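Local atomic coordinates of 28 kDa product (Pseudomonas syringae pv. phaseolicola, PDB entry 1UKF), a protein that acts as a papain-like cysteine protease that cleaves itself, is injected into bean and Arabidopsis cells during infection, and interacts with the host protein PBS1. Residues M38-L41 and G45-Q48; T23-M28 and K144-N149; G151-S156 and P161-G166. All blocks are in the same frame, centred on the assembly; numbering follows the deposited sequence.

Interaction 1: M38-L41 and G45-Q48; sequences MDHL and GEGQ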
loop_
_atom_site.group_PDB
_atom_site.type_symbol
_atom_site.label_atom_id
_atom_site.label_comp_id
_atom_site.label_asym_id
_atom_site.label_seq_id
_atom_site.Cartn_x
_atom_site.Cartn_y
_atom_site.Cartn_z
ATOM N N MET A 38 3.886 -12.344 -6.851
ATOM C CA MET A 38 3.648 -12.871 -5.516
ATOM C C MET A 38 4.680 -13.956 -5.193
ATOM O O MET A 38 5.103 -14.088 -4.044
ATOM C CB MET A 38 2.221 -13.413 -5.395
ATOM C CG MET A 38 1.151 -12.324 -5.516
ATOM S SD MET A 38 1.340 -10.931 -4.351
ATOM C CE MET A 38 2.165 -9.716 -5.392
ATOM N N ASP A 39 5.097 -14.725 -6.200
ATOM C CA ASP A 39 6.108 -15.763 -5.981
ATOM C C ASP A 39 7.406 -15.085 -5.543
ATOM O O ASP A 39 8.132 -15.591 -4.687
ATOM C CB ASP A 39 6.367 -16.567 -7.262
ATOM C CG ASP A 39 5.248 -17.539 -7.589
ATOM O OD1 ASP A 39 4.377 -17.773 -6.728
ATOM O OD2 ASP A 39 5.248 -18.082 -8.715
ATOM N N HIS A 40 7.688 -13.930 -6.136
ATOM C CA HIS A 40 8.885 -13.158 -5.814
ATOM C C HIS A 40 8.884 -12.686 -4.355
ATOM O O HIS A 40 9.908 -12.747 -3.665
ATOM C CB HIS A 40 8.963 -11.944 -6.751
ATOM C CG HIS A 40 10.048 -10.969 -6.408
ATOM N ND1 HIS A 40 11.389 -11.270 -6.526
ATOM C CD2 HIS A 40 9.988 -9.686 -5.978
ATOM C CE1 HIS A 40 12.106 -10.215 -6.182
ATOM N NE2 HIS A 40 11.281 -9.240 -5.846
ATOM N N LEU A 41 7.722 -12.233 -3.895
ATOM C CA LEU A 41 7.563 -11.712 -2.542
ATOM C C LEU A 41 7.278 -12.773 -1.487
ATOM O O LEU A 41 7.323 -12.475 -0.289
ATOM C CB LEU A 41 6.438 -10.675 -2.533
ATOM C CG LEU A 41 6.656 -9.461 -3.436
ATOM C CD1 LEU A 41 5.339 -8.734 -3.666
ATOM C CD2 LEU A 41 7.682 -8.538 -2.807
ATOM N N GLY A 45 11.162 -16.504 -1.552
ATOM C CA GLY A 45 11.567 -15.681 -2.677
ATOM C C GLY A 45 12.488 -14.529 -2.323
ATOM O O GLY A 45 12.507 -14.046 -1.192
ATOM N N GLU A 46 13.257 -14.086 -3.311
ATOM C CA GLU A 46 14.194 -12.982 -3.133
ATOM C C GLU A 46 13.483 -11.716 -2.665
ATOM O O GLU A 46 14.047 -10.924 -1.906
ATOM C CB GLU A 46 14.922 -12.708 -4.454
ATOM C CG GLU A 46 15.798 -11.463 -4.451
ATOM C CD GLU A 46 17.010 -11.596 -3.552
ATOM O OE1 GLU A 46 17.725 -10.588 -3.368
ATOM O OE2 GLU A 46 17.253 -12.705 -3.035
ATOM N N GLY A 47 12.245 -11.536 -3.122
ATOM C CA GLY A 47 11.468 -10.364 -2.752
ATOM C C GLY A 47 11.176 -10.262 -1.267
ATOM O O GLY A 47 11.032 -9.157 -0.744
ATOM N N GLN A 48 11.074 -11.399 -0.585
ATOM C CA GLN A 48 10.812 -11.386 0.849
ATOM C C GLN A 48 12.028 -10.773 1.545
ATOM O O GLN A 48 11.883 -9.931 2.432
ATOM C CB GLN A 48 10.547 -12.810 1.360
ATOM C CG GLN A 48 10.336 -12.927 2.868
ATOM C CD GLN A 48 8.978 -12.441 3.375
ATOM O OE1 GLN A 48 8.807 -12.240 4.577
ATOM N NE2 GLN A 48 8.014 -12.275 2.478
#

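Interaction 2: T23-M28 and K144-N149; sequences TEWLVM and KLFDPN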
loop_
_atom_site.group_PDB
_atom_site.type_symbol
_atom_site.label_atom_id
_atom_site.label_comp_id
_atom_site.label_asym_id
_atom_site.label_seq_id
_atom_site.Cartn_x
_atom_site.Cartn_y
_atom_site.Cartn_z
ATOM N N THR A 23 6.802 -1.521 -0.966
ATOM C CA THR A 23 7.724 -0.739 -1.776
ATOM C C THR A 23 8.426 -1.641 -2.792
ATOM O O THR A 23 8.629 -1.241 -3.940
ATOM C CB THR A 23 8.752 -0.002 -0.896
ATOM O OG1 THR A 23 8.056 0.867 0.008
ATOM C CG2 THR A 23 9.684 0.846 -1.753
ATOM N N GLU A 24 8.780 -2.860 -2.387
ATOM C CA GLU A 24 9.419 -3.796 -3.312
ATOM C C GLU A 24 8.432 -4.093 -4.445
ATOM O O GLU A 24 8.817 -4.163 -5.611
ATOM C CB GLU A 24 9.811 -5.087 -2.578
ATOM C CG GLU A 24 10.349 -6.221 -3.463
ATOM C CD GLU A 24 11.682 -5.913 -4.129
ATOM O OE1 GLU A 24 12.323 -4.897 -3.790
ATOM O OE2 GLU A 24 12.098 -6.712 -4.997
ATOM N N TRP A 25 7.154 -4.250 -4.109
ATOM C CA TRP A 25 6.148 -4.511 -5.135
ATOM C C TRP A 25 6.086 -3.323 -6.097
ATOM O O TRP A 25 5.995 -3.508 -7.310
ATOM C CB TRP A 25 4.768 -4.731 -4.505
ATOM C CG TRP A 25 3.695 -5.022 -5.520
ATOM C CD1 TRP A 25 3.375 -6.238 -6.057
ATOM C CD2 TRP A 25 2.819 -4.070 -6.133
ATOM N NE1 TRP A 25 2.352 -6.101 -6.964
ATOM C CE2 TRP A 25 1.990 -4.781 -7.032
ATOM C CE3 TRP A 25 2.651 -2.684 -6.011
ATOM C CZ2 TRP A 25 1.006 -4.152 -7.802
ATOM C CZ3 TRP A 25 1.673 -2.059 -6.775
ATOM C CH2 TRP A 25 0.862 -2.793 -7.658
ATOM N N LEU A 26 6.134 -2.103 -5.566
ATOM C CA LEU A 26 6.090 -0.919 -6.416
ATOM C C LEU A 26 7.241 -0.922 -7.412
ATOM O O LEU A 26 7.056 -0.588 -8.585
ATOM C CB LEU A 26 6.149 0.361 -5.574
ATOM C CG LEU A 26 4.850 0.808 -4.895
ATOM C CD1 LEU A 26 5.119 2.009 -3.996
ATOM C CD2 LEU A 26 3.813 1.164 -5.955
ATOM N N VAL A 27 8.426 -1.307 -6.948
ATOM C CA VAL A 27 9.601 -1.343 -7.810
ATOM C C VAL A 27 9.438 -2.305 -8.982
ATOM O O VAL A 27 9.828 -1.986 -10.105
ATOM C CB VAL A 27 10.866 -1.727 -7.011
ATOM C CG1 VAL A 27 12.047 -1.934 -7.959
ATOM C CG2 VAL A 27 11.189 -0.630 -6.005
ATOM N N MET A 28 8.855 -3.475 -8.741
ATOM C CA MET A 28 8.686 -4.429 -9.831
ATOM C C MET A 28 7.235 -4.771 -10.164
ATOM O O MET A 28 6.932 -5.873 -10.617
ATOM C CB MET A 28 9.490 -5.705 -9.542
ATOM C CG MET A 28 9.514 -6.148 -8.087
ATOM S SD MET A 28 7.909 -6.648 -7.457
ATOM C CE MET A 28 7.748 -8.269 -8.213
ATOM N N LYS A 144 -3.771 -1.696 -10.420
ATOM C CA LYS A 144 -3.219 -2.808 -9.645
ATOM C C LYS A 144 -3.059 -2.399 -8.187
ATOM O O LYS A 144 -2.591 -1.301 -7.898
ATOM C CB LYS A 144 -1.837 -3.205 -10.175
ATOM C CG LYS A 144 -1.764 -3.644 -11.625
ATOM C CD LYS A 144 -0.314 -3.957 -11.986
ATOM C CE LYS A 144 -0.169 -4.450 -13.416
ATOM N NZ LYS A 144 1.259 -4.709 -13.747
ATOM N N LEU A 145 -3.434 -3.288 -7.272
ATOM C CA LEU A 145 -3.297 -3.008 -5.850
ATOM C C LEU A 145 -2.725 -4.229 -5.148
ATOM O O LEU A 145 -3.171 -5.356 -5.371
ATOM C CB LEU A 145 -4.649 -2.622 -5.240
ATOM C CG LEU A 145 -4.616 -2.239 -3.756
ATOM C CD1 LEU A 145 -5.712 -1.230 -3.465
ATOM C CD2 LEU A 145 -4.765 -3.482 -2.886
ATOM N N PHE A 146 -1.724 -4.000 -4.308
ATOM C CA PHE A 146 -1.080 -5.074 -3.563
ATOM C C PHE A 146 -1.184 -4.834 -2.065
ATOM O O PHE A 146 -0.801 -3.772 -1.565
ATOM C CB PHE A 146 0.400 -5.186 -3.963
ATOM C CG PHE A 146 1.232 -6.025 -3.018
ATOM C CD1 PHE A 146 1.001 -7.392 -2.880
ATOM C CD2 PHE A 146 2.247 -5.442 -2.268
ATOM C CE1 PHE A 146 1.772 -8.160 -2.008
ATOM C CE2 PHE A 146 3.022 -6.204 -1.395
ATOM C CZ PHE A 146 2.782 -7.564 -1.268
ATOM N N ASP A 147 -1.725 -5.819 -1.358
ATOM C CA ASP A 147 -1.835 -5.755 0.094
ATOM C C ASP A 147 -1.016 -6.949 0.582
ATOM O O ASP A 147 -1.375 -8.094 0.320
ATOM C CB ASP A 147 -3.283 -5.920 0.546
ATOM C CG ASP A 147 -3.431 -5.845 2.054
ATOM O OD1 ASP A 147 -2.468 -6.195 2.768
ATOM O OD2 ASP A 147 -4.517 -5.446 2.531
ATOM N N PRO A 148 0.097 -6.698 1.289
ATOM C CA PRO A 148 0.948 -7.780 1.795
ATOM C C PRO A 148 0.212 -8.903 2.541
ATOM O O PRO A 148 0.663 -10.049 2.531
ATOM C CB PRO A 148 1.939 -7.044 2.691
ATOM C CG PRO A 148 2.079 -5.707 2.013
ATOM C CD PRO A 148 0.649 -5.375 1.642
ATOM N N ASN A 149 -0.904 -8.582 3.192
ATOM C CA ASN A 149 -1.671 -9.586 3.930
ATOM C C ASN A 149 -2.538 -10.466 3.040
ATOM O O ASN A 149 -2.910 -11.570 3.442
ATOM C CB ASN A 149 -2.632 -8.938 4.939
ATOM C CG ASN A 149 -1.930 -8.265 6.097
ATOM O OD1 ASN A 149 -0.886 -8.715 6.566
ATOM N ND2 ASN A 149 -2.530 -7.188 6.594
#

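Interaction 3: G151-S156 and P161-G166; sequences GEFQSS and PQLIKG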
loop_
_atom_site.group_PDB
_atom_site.type_symbol
_atom_site.label_atom_id
_atom_site.label_comp_id
_atom_site.label_asym_id
_atom_site.label_seq_id
_atom_site.Cartn_x
_atom_site.Cartn_y
_atom_site.Cartn_z
ATOM N N GLY A 151 -2.471 -10.242 -1.066
ATOM C CA GLY A 151 -1.980 -10.543 -2.398
ATOM C C GLY A 151 -2.257 -9.391 -3.343
ATOM O O GLY A 151 -2.415 -8.245 -2.904
ATOM N N GLU A 152 -2.326 -9.687 -4.638
ATOM C CA GLU A 152 -2.565 -8.653 -5.635
ATOM C C GLU A 152 -3.981 -8.688 -6.190
ATOM O O GLU A 152 -4.553 -9.760 -6.425
ATOM C CB GLU A 152 -1.557 -8.772 -6.787
ATOM C CG GLU A 152 -1.587 -7.565 -7.734
ATOM C CD GLU A 152 -0.508 -7.598 -8.805
ATOM O OE1 GLU A 152 0.658 -7.910 -8.479
ATOM O OE2 GLU A 152 -0.832 -7.290 -9.974
ATOM N N PHE A 153 -4.534 -7.497 -6.386
ATOM C CA PHE A 153 -5.876 -7.317 -6.921
ATOM C C PHE A 153 -5.771 -6.393 -8.121
ATOM O O PHE A 153 -4.840 -5.591 -8.220
ATOM C CB PHE A 153 -6.795 -6.680 -5.876
ATOM C CG PHE A 153 -6.905 -7.466 -4.603
ATOM C CD1 PHE A 153 -5.916 -7.381 -3.626
ATOM C CD2 PHE A 153 -7.981 -8.319 -4.397
ATOM C CE1 PHE A 153 -5.998 -8.139 -2.459
ATOM C CE2 PHE A 153 -8.075 -9.082 -3.238
ATOM C CZ PHE A 153 -7.080 -8.992 -2.265
ATOM N N GLN A 154 -6.729 -6.505 -9.030
ATOM C CA GLN A 154 -6.746 -5.663 -10.213
ATOM C C GLN A 154 -8.169 -5.319 -10.602
ATOM O O GLN A 154 -9.096 -6.109 -10.394
ATOM C CB GLN A 154 -6.048 -6.364 -11.382
ATOM C CG GLN A 154 -4.528 -6.373 -11.273
ATOM C CD GLN A 154 -3.866 -7.081 -12.436
ATOM O OE1 GLN A 154 -4.421 -7.139 -13.535
ATOM N NE2 GLN A 154 -2.665 -7.606 -12.209
ATOM N N SER A 155 -8.335 -4.124 -11.155
ATOM C CA SER A 155 -9.638 -3.652 -11.600
ATOM C C SER A 155 -9.410 -2.608 -12.673
ATOM O O SER A 155 -8.286 -2.172 -12.905
ATOM C CB SER A 155 -10.405 -2.999 -10.446
ATOM O OG SER A 155 -9.873 -1.719 -10.125
ATOM N N SER A 156 -10.480 -2.228 -13.350
ATOM C CA SER A 156 -10.376 -1.174 -14.340
ATOM C C SER A 156 -10.336 0.078 -13.463
ATOM O O SER A 156 -10.622 0.006 -12.264
ATOM C CB SER A 156 -11.636 -1.146 -15.199
ATOM O OG SER A 156 -12.775 -0.934 -14.383
ATOM N N PRO A 161 -13.122 2.155 -7.208
ATOM C CA PRO A 161 -13.823 2.499 -5.966
ATOM C C PRO A 161 -14.384 1.266 -5.260
ATOM O O PRO A 161 -14.387 1.192 -4.031
ATOM C CB PRO A 161 -14.935 3.430 -6.444
ATOM C CG PRO A 161 -14.320 4.104 -7.623
ATOM C CD PRO A 161 -13.625 2.963 -8.334
ATOM N N GLN A 162 -14.861 0.306 -6.050
ATOM C CA GLN A 162 -15.437 -0.923 -5.519
ATOM C C GLN A 162 -14.361 -1.796 -4.892
ATOM O O GLN A 162 -14.580 -2.414 -3.852
ATOM C CB GLN A 162 -16.152 -1.690 -6.628
ATOM N N LEU A 163 -13.198 -1.847 -5.531
ATOM C CA LEU A 163 -12.089 -2.640 -5.020
ATOM C C LEU A 163 -11.603 -2.061 -3.695
ATOM O O LEU A 163 -11.437 -2.787 -2.717
ATOM C CB LEU A 163 -10.949 -2.674 -6.045
ATOM C CG LEU A 163 -9.580 -3.215 -5.612
ATOM C CD1 LEU A 163 -9.734 -4.500 -4.811
ATOM C CD2 LEU A 163 -8.730 -3.448 -6.854
ATOM N N ILE A 164 -11.394 -0.750 -3.654
ATOM C CA ILE A 164 -10.930 -0.120 -2.428
ATOM C C ILE A 164 -11.964 -0.255 -1.309
ATOM O O ILE A 164 -11.605 -0.529 -0.164
ATOM C CB ILE A 164 -10.584 1.360 -2.669
ATOM C CG1 ILE A 164 -9.481 1.448 -3.727
ATOM C CG2 ILE A 164 -10.127 2.014 -1.366
ATOM C CD1 ILE A 164 -9.129 2.855 -4.144
ATOM N N LYS A 165 -13.243 -0.069 -1.627
ATOM C CA LYS A 165 -14.280 -0.213 -0.610
ATOM C C LYS A 165 -14.223 -1.635 -0.057
ATOM O O LYS A 165 -14.345 -1.849 1.148
ATOM C CB LYS A 165 -15.667 0.054 -1.202
ATOM C CG LYS A 165 -16.802 -0.096 -0.192
ATOM C CD LYS A 165 -18.159 0.160 -0.835
ATOM C CE LYS A 165 -19.274 0.182 0.204
ATOM N NZ LYS A 165 -19.395 -1.110 0.940
ATOM N N GLY A 166 -14.036 -2.604 -0.948
ATOM C CA GLY A 166 -13.957 -3.991 -0.527
ATOM C C GLY A 166 -12.826 -4.235 0.455
ATOM O O GLY A 166 -12.979 -4.988 1.418
#

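Interaction 1: M38-L41 and G45-Q48
Gly-47 CA sits over one face of the His-40 imidazole, toward its rim, 3.5 Å from the ring centroid and 19° off its normal, a CH-pi contact. Here the packing is tight: Gly-47, having no side chain, lets its backbone lie against the His-40 ring and carbonyl. His-40 O accepts a weak, bent hydrogen bond from Gly-47 N at 2.7 Å and a CA-H...O contact from Gly-45, the N-cap residue of the second helix. With CG anti to the backbone N (chi1 172°), the His-40 ring swings out over Gly-47, and its NE2 is held by Glu-24. Gln-48 adds a firmer tie: its NE2 gives a hydrogen bond to O of Leu-41, the last residue of helix 34-41, 2.9 Å long and nearly in line with the C=O bond. The amide is shared with Val-12 O and Asn-15, so several bonds hold it.

The solvent side is looser. Of the Glu-46 side chain, CB comes to 4.1 Å from His-40 CE1 and the carboxylate leads away, while Asp-39 turns to a salt bridge with Arg-10.

The contact forms the tight turn joining helices 34-41 and 46-67, with Leu-41 resting on Trp-25 of helix 18-27 and Phe-146 of strand 142-147.

Interaction 2: T23-M28 and K144-N149
Trp-25 and Phe-146 carry this buried contact, and aromatic packing accounts for most of it. The five-membered ring of Trp-25 and the ring of Phe-146 form an offset stack, with centroids 4.6 Å apart and planes inclined by 19°. The side chains run antiparallel, each overlapping the root of the other, which brings Phe-146 CB over the five-membered ring while the phenyl ring overlaps its CG and CD1 side. This CH-pi contact puts Phe-146 CB 3.4 Å from the centroid of the five-membered ring of Trp-25, almost on its normal. In return Trp-25 CB approaches Phe-146 CD2 at 3.4 Å. Both aromatic groups hold CG anti to the backbone N (chi1 -179° in Trp-25, 166° in Phe-146), bridging the 9.5 Å between the segment axes of helix and strand, which run roughly antiparallel.

Aliphatic contact completes the apolar part. Lys-144 CB meets the far edge of the indole in its plane, 3.7 Å from Trp-25 CH2, and the extended chain carries the ammonium away to Glu-139 and Ser-29 O.

Polar groups are satisfied to the side of the stack. Trp-25 NE1 bonds to Glu-152, a partner that should fix the rotation of the indole. Asp-147 OD1 accepts the backbone N of Asn-149 at 2.9 Å, an Asx turn, and also binds His-132.

A large, flat indole spans this separation and offers a face to Phe-146. The packing of the helix that begins with catalytic Cys-18 against the strand ending in catalytic Asp-147 is characteristic of the papain-like fold.

Interaction 3: G151-S156 and P161-G166
Leu-163 of helix 160-173 packs on Phe-153 and Ser-155 of strand 151-156, joining a helix to the antiparallel sheet of the papain-like fold. Helix and strand are consecutive, linked by a short connection, and their segment axes lie 8.7 Å apart at 148°, so the chain turns back and lays the helix along the strand, roughly antiparallel, on one face of the sheet.

The contact is best followed along Leu-163. Its CB points at the strand, and with CG anti to the backbone N (chi1 168°) the side chain continues in that direction before it forks. Leu-163 CD1 goes to Phe-153, meeting CB at 3.8 Å and CG at 4.1 Å, and approaches the ring obliquely. Leu-163 CD2 lies 3.9 Å from the same Phe-153 CB, but it also reaches Ser-155, touching its CB at 4.0 Å. The forked leucine therefore spans two residues that face the helix from the same side of the strand. Leu-2 and Phe-5 touch Leu-163 as well and extend this apolar patch. The short serine side chain lets Leu-163 CD2 settle against its CB and OG; the Phe-153 ring leads away toward the neighbourhood of catalytic Asp-147, without touching it.

Gln-154, between them, points from the helix: its NE2 bonds to Glu-152 OE2 and its OE1 to Gln-142. Ser-155 OG, 3.9 Å from Leu-163 CD2, gives its hydrogen bond to Ser-156 O at 2.8 Å.

Interaction 1 lies along the chain inside the long loop that interaction 2 closes, and interaction 3 follows both. Interactions 1 and 2 have centres 11 Å apart and join through His-40 with Glu-24 and Met-38 with Phe-146, so the corner of helices 34-41 and 46-67 packs on the helix of catalytic Cys-18. Interactions 2 and 3, about 13 Å apart, share one sheet: strands 142-147 and 151-156 are neighbours in it, and Trp-25 of helix 18-27 is hydrogen-bonded to Glu-152 of strand 151-156. Interactions 1 and 3 are farthest apart, about 21 Å between centres, yet Met-38 touches Gly-151. Interaction 2 holds catalytic Asp-147 and joins its strand to the helix of Cys-18; the other two flank it.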